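Local coordinates for tumor necrosis factor receptor superfamily member 16 (Rattus norvegicus, PDB 4F42), which is a low-affinity neurotrophin receptor whose intracellular death domain probably relays signals into the cell, at residues E15-L20 and I79-L83. Residues are numbered along the deposited sequence; the frame is centred on the assembly and turned at random.
With MNB (5-mercapto-2-nitro-benzoic acid), chain B; MNB (5-mercapto-2-nitro-benzoic acid), chain C.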
ATOM      1  N   GLU A  15      -8.133  -6.344  -3.324  1.00 28.95           N
ATOM      2  CA  GLU A  15      -8.732  -6.164  -1.995  1.00 28.97           C
ATOM      3  C   GLU A  15      -7.946  -5.107  -1.207  1.00 28.08           C
ATOM      4  O   GLU A  15      -8.519  -4.158  -0.671  1.00 28.03           O
ATOM      5  CB  GLU A  15      -8.776  -7.483  -1.210  1.00 29.53           C
ATOM      6  CG  GLU A  15      -9.782  -8.529  -1.717  1.00 32.12           C
ATOM      7  CD  GLU A  15      -9.463  -9.954  -1.212  1.00 36.45           C
ATOM      8  OE1 GLU A  15      -8.895 -10.094  -0.088  1.00 36.96           O
ATOM      9  OE2 GLU A  15      -9.779 -10.932  -1.943  1.00 36.51           O
ATOM     10  N   VAL A  16      -6.629  -5.277  -1.156  1.00 27.31           N
ATOM     11  CA  VAL A  16      -5.725  -4.300  -0.552  1.00 26.56           C
ATOM     12  C   VAL A  16      -5.997  -2.892  -1.110  1.00 26.41           C
ATOM     13  O   VAL A  16      -6.219  -1.952  -0.342  1.00 26.30           O
ATOM     14  CB  VAL A  16      -4.239  -4.711  -0.759  1.00 26.41           C
ATOM     15  CG1 VAL A  16      -3.298  -3.628  -0.283  1.00 25.90           C
ATOM     16  CG2 VAL A  16      -3.943  -6.024  -0.045  1.00 25.79           C
ATOM     17  N   GLU A  17      -6.009  -2.769  -2.438  1.00 26.07           N
ATOM     18  CA  GLU A  17      -6.252  -1.491  -3.121  1.00 26.13           C
ATOM     19  C   GLU A  17      -7.591  -0.858  -2.746  1.00 26.30           C
ATOM     20  O   GLU A  17      -7.680   0.354  -2.556  1.00 26.37           O
ATOM     21  CB  GLU A  17      -6.193  -1.673  -4.638  1.00 25.90           C
ATOM     22  CG  GLU A  17      -4.791  -1.747  -5.209  1.00 25.45           C
ATOM     23  CD  GLU A  17      -4.771  -2.241  -6.643  1.00 25.22           C
ATOM     24  OE1 GLU A  17      -5.797  -2.106  -7.334  1.00 24.55           O
ATOM     25  OE2 GLU A  17      -3.729  -2.769  -7.080  1.00 25.81           O
ATOM     26  N   LYS A  18      -8.627  -1.687  -2.651  1.00 26.68           N
ATOM     27  CA  LYS A  18      -9.970  -1.229  -2.302  1.00 26.91           C
ATOM     28  C   LYS A  18      -9.981  -0.597  -0.916  1.00 26.34           C
ATOM     29  O   LYS A  18     -10.610   0.426  -0.712  1.00 26.31           O
ATOM     30  CB  LYS A  18     -10.968  -2.387  -2.364  1.00 27.13           C
ATOM     31  CG  LYS A  18     -12.439  -1.958  -2.380  1.00 30.20           C
ATOM     32  CD  LYS A  18     -12.968  -1.798  -3.807  1.00 34.21           C
ATOM     33  CE  LYS A  18     -14.478  -1.542  -3.826  1.00 36.49           C
ATOM     34  NZ  LYS A  18     -15.273  -2.780  -3.548  1.00 36.86           N
ATOM     35  N   LEU A  19      -9.264  -1.206   0.020  1.00 25.77           N
ATOM     36  CA  LEU A  19      -9.253  -0.752   1.410  1.00 25.27           C
ATOM     37  C   LEU A  19      -8.433   0.511   1.604  1.00 24.93           C
ATOM     38  O   LEU A  19      -8.608   1.224   2.598  1.00 24.54           O
ATOM     39  CB  LEU A  19      -8.755  -1.872   2.344  1.00 24.95           C
ATOM     40  CG  LEU A  19      -9.738  -3.033   2.528  1.00 24.89           C
ATOM     41  CD1 LEU A  19      -9.040  -4.231   3.146  1.00 24.66           C
ATOM     42  CD2 LEU A  19     -10.954  -2.614   3.358  1.00 23.64           C
ATOM     43  N   LEU A  20      -7.542   0.777   0.648  1.00 25.04           N
ATOM     44  CA  LEU A  20      -6.685   1.961   0.690  1.00 25.51           C
ATOM     45  C   LEU A  20      -7.252   3.145  -0.101  1.00 26.32           C
ATOM     46  O   LEU A  20      -6.547   4.128  -0.356  1.00 26.42           O
ATOM     47  CB  LEU A  20      -5.268   1.616   0.230  1.00 25.09           C
ATOM     48  CG  LEU A  20      -4.545   0.513   1.008  1.00 24.53           C
ATOM     49  CD1 LEU A  20      -3.229   0.142   0.330  1.00 23.15           C
ATOM     50  CD2 LEU A  20      -4.326   0.911   2.451  1.00 22.63           C
ATOM     51  N   ILE A  79      -7.676  -2.344   8.836  1.00 22.89           N
ATOM     52  CA  ILE A  79      -7.384  -2.868   7.494  1.00 22.66           C
ATOM     53  C   ILE A  79      -6.596  -4.188   7.575  1.00 23.02           C
ATOM     54  O   ILE A  79      -6.863  -5.125   6.821  1.00 22.78           O
ATOM     55  CB  ILE A  79      -6.648  -1.834   6.599  1.00 22.43           C
ATOM     56  CG1 ILE A  79      -7.477  -0.552   6.460  1.00 21.44           C
ATOM     57  CG2 ILE A  79      -6.337  -2.440   5.215  1.00 21.19           C
ATOM     58  CD1 ILE A  79      -6.855   0.521   5.537  1.00 20.15           C
ATOM     59  N   VAL A  80      -5.648  -4.260   8.507  1.00 23.33           N
ATOM     60  CA  VAL A  80      -4.869  -5.483   8.724  1.00 23.71           C
ATOM     61  C   VAL A  80      -5.795  -6.620   9.181  1.00 24.36           C
ATOM     62  O   VAL A  80      -5.724  -7.731   8.652  1.00 24.47           O
ATOM     63  CB  VAL A  80      -3.693  -5.261   9.726  1.00 23.51           C
ATOM     64  CG1 VAL A  80      -2.893  -6.531   9.920  1.00 23.55           C
ATOM     65  CG2 VAL A  80      -2.779  -4.151   9.247  1.00 22.41           C
ATOM     66  N   GLU A  81      -6.683  -6.324  10.132  1.00 25.23           N
ATOM     67  CA  GLU A  81      -7.677  -7.292  10.613  1.00 25.96           C
ATOM     68  C   GLU A  81      -8.568  -7.773   9.463  1.00 25.83           C
ATOM     69  O   GLU A  81      -8.789  -8.978   9.303  1.00 25.92           O
ATOM     70  CB  GLU A  81      -8.547  -6.704  11.747  1.00 26.24           C
ATOM     71  CG  GLU A  81      -7.810  -6.223  13.017  1.00 28.56           C
ATOM     72  CD  GLU A  81      -7.111  -7.349  13.811  1.00 33.36           C
ATOM     73  OE1 GLU A  81      -7.327  -8.542  13.491  1.00 34.47           O
ATOM     74  OE2 GLU A  81      -6.332  -7.036  14.759  1.00 34.15           O
ATOM     75  N   SER A  82      -9.050  -6.825   8.661  1.00 25.75           N
ATOM     76  CA  SER A  82      -9.969  -7.107   7.557  1.00 25.92           C
ATOM     77  C   SER A  82      -9.359  -7.981   6.459  1.00 26.12           C
ATOM     78  O   SER A  82     -10.044  -8.816   5.856  1.00 26.09           O
ATOM     79  CB  SER A  82     -10.487  -5.795   6.960  1.00 26.07           C
ATOM     80  OG  SER A  82     -11.357  -6.034   5.871  1.00 26.47           O
ATOM     81  N   LEU A  83      -8.069  -7.786   6.213  1.00 26.29           N
ATOM     82  CA  LEU A  83      -7.357  -8.538   5.194  1.00 26.67           C
ATOM     83  C   LEU A  83      -6.980  -9.922   5.675  1.00 27.19           C
ATOM     84  O   LEU A  83      -6.836 -10.841   4.875  1.00 27.17           O
ATOM     85  CB  LEU A  83      -6.097  -7.788   4.748  1.00 26.32           C
ATOM     86  CG  LEU A  83      -6.312  -6.614   3.793  1.00 25.31           C
ATOM     87  CD1 LEU A  83      -5.063  -5.764   3.739  1.00 23.51           C
ATOM     88  CD2 LEU A  83      -6.724  -7.101   2.398  1.00 24.43           C
TER
HETATM   89  C6  MNB B 101      -9.512   1.992  -8.453  1.00 34.05           C
HETATM   90  C1  MNB B 101      -9.828   1.042  -7.487  1.00 35.81           C
HETATM   91  C2  MNB B 101      -9.209  -0.327  -7.557  1.00 35.92           C
HETATM   92  C3  MNB B 101      -8.328  -0.583  -8.610  1.00 34.82           C
HETATM   93  C4  MNB B 101      -8.049   0.407  -9.551  1.00 34.25           C
HETATM   94  C5  MNB B 101      -8.627   1.677  -9.477  1.00 33.39           C
HETATM   95  S5  MNB B 101      -8.270   2.845 -10.661  1.00 30.45           S
HETATM   96  C10 MNB B 101     -10.786   1.462  -6.417  1.00 37.17           C
HETATM   97  O12 MNB B 101     -11.885   0.878  -6.319  1.00 38.38           O
HETATM   98  O11 MNB B 101     -10.463   2.404  -5.660  1.00 38.82           O
HETATM   99  N7  MNB B 101      -9.477  -1.359  -6.616  1.00 36.39           N
HETATM  100  O9  MNB B 101      -9.262  -2.544  -6.881  1.00 34.94           O
HETATM  101  O8  MNB B 101      -9.935  -1.091  -5.519  1.00 37.00           O
HETATM  102  C6  MNB C 102      -2.948 -12.649   4.906  1.00 30.00           C
HETATM  103  C1  MNB C 102      -3.017 -12.421   3.534  1.00 31.60           C
HETATM  104  C2  MNB C 102      -3.147 -11.009   3.035  1.00 32.17           C
HETATM  105  C3  MNB C 102      -3.181  -9.974   3.966  1.00 31.33           C
HETATM  106  C4  MNB C 102      -3.107 -10.258   5.321  1.00 30.36           C
HETATM  107  C5  MNB C 102      -2.994 -11.567   5.785  1.00 29.86           C
HETATM  108  S5  MNB C 102      -2.904 -11.816   7.458  1.00 27.80           S
HETATM  109  C10 MNB C 102      -2.977 -13.601   2.608  1.00 31.91           C
HETATM  110  O12 MNB C 102      -4.058 -14.165   2.352  1.00 33.81           O
HETATM  111  O11 MNB C 102      -1.894 -13.996   2.120  1.00 31.45           O
HETATM  112  N7  MNB C 102      -3.216 -10.676   1.668  1.00 33.22           N
HETATM  113  O9  MNB C 102      -3.549  -9.553   1.323  1.00 32.64           O
HETATM  114  O8  MNB C 102      -2.923 -11.484   0.802  1.00 35.01           O
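Leu19 and Leu83 lie alongside each other, pointing opposite ways, so that Leu19 CD1 lies 3.7 Å from Leu83 CG. The axes of residues 15-19 and 79-83 run roughly antiparallel (150°) and come within 10.9 Å, a gap that branched aliphatic side chains fill without any hydrogen bond between the segments. Leu83 turns CG anti to its carbonyl carbon (chi1 -77°), which swings its end in toward Leu19 and Val16.

One helical turn before Leu83, Ile79 uses both of its branches. Its CG2 packs 3.8 Å from Leu19 CB, while the longer, extended arm brings Ile79 CD1 to 3.5 Å from the backbone O of Leu19, where helix 10-19 is ending. The same CD1 meets Leu20 CD2 at 4.0 Å, the two side chains standing nearly perpendicular. Val16 CG2 lies 3.9 Å from Leu83 CD2; a compact, branched valine suits this place between Leu83 and helix 64-73. At the exposed margin, Glu15 offers Leu83 CD2 its CB while its carboxylate extends beyond the contact, and Ser82 OG lies by Leu19 CD1.

Val16 and Leu83 also line a pocket holding one 5-mercapto-2-nitrobenzoic acid, whose ring carbon C3 lies 3.7 Å from Leu83 CB. The contact joins the first and last helices of the death-domain helical bundle: helix 64-73 meets Val16 through Leu67, helix 24-32 touches Leu20 and Ile79, and helix 48-56 packs Val49 and Leu53 against Leu20.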